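PDB 4PEO: hypothetical protein from Staphylococcus aureus subsp. aureus Mu50, which acts as an essential cysteine protease that removes the N-terminal residues of ribosomal protein bL27 and also trims capsid and scaffold proteins of a bacteriophage. Local coordinates for residues B[12-17]-B[81-86]. Sequence-based numbering, arbitrary orientation.
Sequences GKVTDV and LILQTM
The carboxamide of Q84 brings its nitrogen end to V14, NE2 lying 4.3 Å from V14 CG2. Glutamine suits this border of the contact: the residue is only partly exposed, and a polar end is tolerated beside the apolar V14 methyl. The other flat group, the D16 carboxylate, is turned from the helix: T15 OG1 hydrogen-bonds OD1 (2.7 Å) on its anti side, 18° out of the carboxylate plane, while R70 forms a salt bridge with OD1 and H68 hydrogen-bonds OD2. Aspartate is at home here, its charge gripped by three partners.

T15 and D16 both face T7, a classic beta bulge. This extra residue upsets the usual alternation, so V14 and V17, three positions apart, present their side chains to the helix, matching L83 and M86, also three apart and about one turn from each other. No hydrogen bond joins the segments; contact is apolar. L83 passes slantwise over V14, its CD1 methyl 4.1 Å from V14 CB and 3.9 Å from V14 O, whose polar need is met by S71 OG. Further along, V17 and M86 meet tip to tip: M86 CE lies 3.8 Å from V17 CG1, with CG2 almost as near. M86 runs out from the helix with chi1 -165° and bends at its last torsion; its long, flexible, unbranched chain lets the CE methyl end against V17. Compact, beta-branched valines suit the strand.

The V17 side chain is about 10 Å from that of H22, the probable active-site proton donor. Strand 14-20 lies in a mixed sheet between 67-70 and 2-8, and helix 77-96 lies over it; residues 14-17 and 81-86 run at 47° to each other, their axes 9.6 Å apart at closest approach. L83 and M86 also touch helix 36-51, through I48 and V40, while L81, I82, Q84 and T85 pack against the second subunit.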
loop_
_atom_site.group_PDB
_atom_site.type_symbol
_atom_site.label_atom_id
_atom_site.label_comp_id
_atom_site.label_asym_id
_atom_site.label_seq_id
_atom_site.Cartn_x
_atom_site.Cartn_y
_atom_site.Cartn_z
ATOM N N GLY B 12 16.467 -7.831 10.300
ATOM C CA GLY B 12 15.941 -6.947 9.264
ATOM C C GLY B 12 14.454 -7.087 8.993
ATOM O O GLY B 12 13.959 -6.620 7.958
ATOM N N LYS B 13 13.723 -7.692 9.952
ATOM C CA LYS B 13 12.282 -7.896 9.818
ATOM C C LYS B 13 11.510 -6.791 10.525
ATOM O O LYS B 13 11.891 -6.387 11.616
ATOM C CB LYS B 13 11.867 -9.273 10.371
ATOM C CG LYS B 13 12.651 -10.465 9.782
ATOM C CD LYS B 13 12.639 -10.506 8.242
ATOM C CE LYS B 13 13.538 -11.592 7.698
ATOM N NZ LYS B 13 12.844 -12.899 7.689
ATOM N N VAL B 14 10.418 -6.322 9.908
ATOM C CA VAL B 14 9.560 -5.289 10.512
ATOM C C VAL B 14 8.721 -6.026 11.566
ATOM O O VAL B 14 7.909 -6.885 11.211
ATOM C CB VAL B 14 8.661 -4.583 9.456
ATOM C CG1 VAL B 14 7.692 -3.605 10.136
ATOM C CG2 VAL B 14 9.499 -3.855 8.399
ATOM N N THR B 15 8.932 -5.709 12.847
ATOM C CA THR B 15 8.206 -6.376 13.942
ATOM C C THR B 15 7.036 -5.560 14.432
ATOM O O THR B 15 6.076 -6.134 14.945
ATOM C CB THR B 15 9.149 -6.740 15.101
ATOM O OG1 THR B 15 9.661 -5.537 15.695
ATOM C CG2 THR B 15 10.315 -7.658 14.646
ATOM N N ASP B 16 7.154 -4.225 14.385
ATOM C CA ASP B 16 6.098 -3.370 14.903
ATOM C C ASP B 16 5.985 -2.107 14.109
ATOM O O ASP B 16 6.997 -1.531 13.699
ATOM C CB ASP B 16 6.438 -2.959 16.359
ATOM C CG ASP B 16 6.560 -4.107 17.332
ATOM O OD1 ASP B 16 7.627 -4.751 17.353
ATOM O OD2 ASP B 16 5.604 -4.335 18.106
ATOM N N VAL B 17 4.766 -1.615 13.966
ATOM C CA VAL B 17 4.509 -0.317 13.363
ATOM C C VAL B 17 3.409 0.264 14.238
ATOM O O VAL B 17 2.397 -0.416 14.447
ATOM C CB VAL B 17 4.065 -0.410 11.877
ATOM C CG1 VAL B 17 3.644 0.962 11.345
ATOM C CG2 VAL B 17 5.180 -0.983 10.997
ATOM N N LEU B 81 7.065 -8.178 2.727
ATOM C CA LEU B 81 7.047 -7.336 1.521
ATOM C C LEU B 81 5.920 -6.298 1.615
ATOM O O LEU B 81 6.123 -5.139 1.253
ATOM C CB LEU B 81 6.880 -8.181 0.250
ATOM C CG LEU B 81 6.906 -7.410 -1.066
ATOM C CD1 LEU B 81 8.236 -6.673 -1.260
ATOM C CD2 LEU B 81 6.630 -8.325 -2.237
ATOM N N ILE B 82 4.738 -6.702 2.103
ATOM C CA ILE B 82 3.615 -5.768 2.268
ATOM C C ILE B 82 3.974 -4.667 3.271
ATOM O O ILE B 82 3.697 -3.489 3.029
ATOM C CB ILE B 82 2.311 -6.525 2.630
ATOM C CG1 ILE B 82 1.885 -7.437 1.438
ATOM C CG2 ILE B 82 1.186 -5.519 2.973
ATOM C CD1 ILE B 82 0.730 -8.416 1.774
ATOM N N LEU B 83 4.633 -5.038 4.380
ATOM C CA LEU B 83 5.049 -4.045 5.376
ATOM C C LEU B 83 6.095 -3.085 4.801
ATOM O O LEU B 83 6.000 -1.877 5.030
ATOM C CB LEU B 83 5.559 -4.741 6.647
ATOM C CG LEU B 83 4.458 -5.397 7.500
ATOM C CD1 LEU B 83 5.081 -6.333 8.544
ATOM C CD2 LEU B 83 3.574 -4.327 8.175
ATOM N N GLN B 84 7.041 -3.593 4.037
ATOM C CA GLN B 84 8.015 -2.755 3.401
ATOM C C GLN B 84 7.377 -1.838 2.378
ATOM O O GLN B 84 7.754 -0.730 2.276
ATOM C CB GLN B 84 9.074 -3.589 2.760
ATOM C CG GLN B 84 9.784 -4.455 3.762
ATOM C CD GLN B 84 11.246 -4.303 3.666
ATOM O OE1 GLN B 84 11.823 -4.370 2.568
ATOM N NE2 GLN B 84 11.877 -4.076 4.803
ATOM N N THR B 85 6.383 -2.340 1.665
ATOM C CA THR B 85 5.614 -1.548 0.689
ATOM C C THR B 85 4.888 -0.412 1.416
ATOM O O THR B 85 4.898 0.729 0.939
ATOM C CB THR B 85 4.633 -2.454 -0.085
ATOM O OG1 THR B 85 5.399 -3.352 -0.901
ATOM C CG2 THR B 85 3.650 -1.645 -0.980
ATOM N N MET B 86 4.230 -0.743 2.539
ATOM C CA MET B 86 3.531 0.238 3.380
ATOM C C MET B 86 4.525 1.324 3.805
ATOM O O MET B 86 4.185 2.497 3.728
ATOM C CB MET B 86 2.991 -0.482 4.627
ATOM C CG MET B 86 1.945 0.346 5.403
ATOM S SD MET B 86 1.578 -0.447 7.046
ATOM C CE MET B 86 2.994 -0.111 7.746
#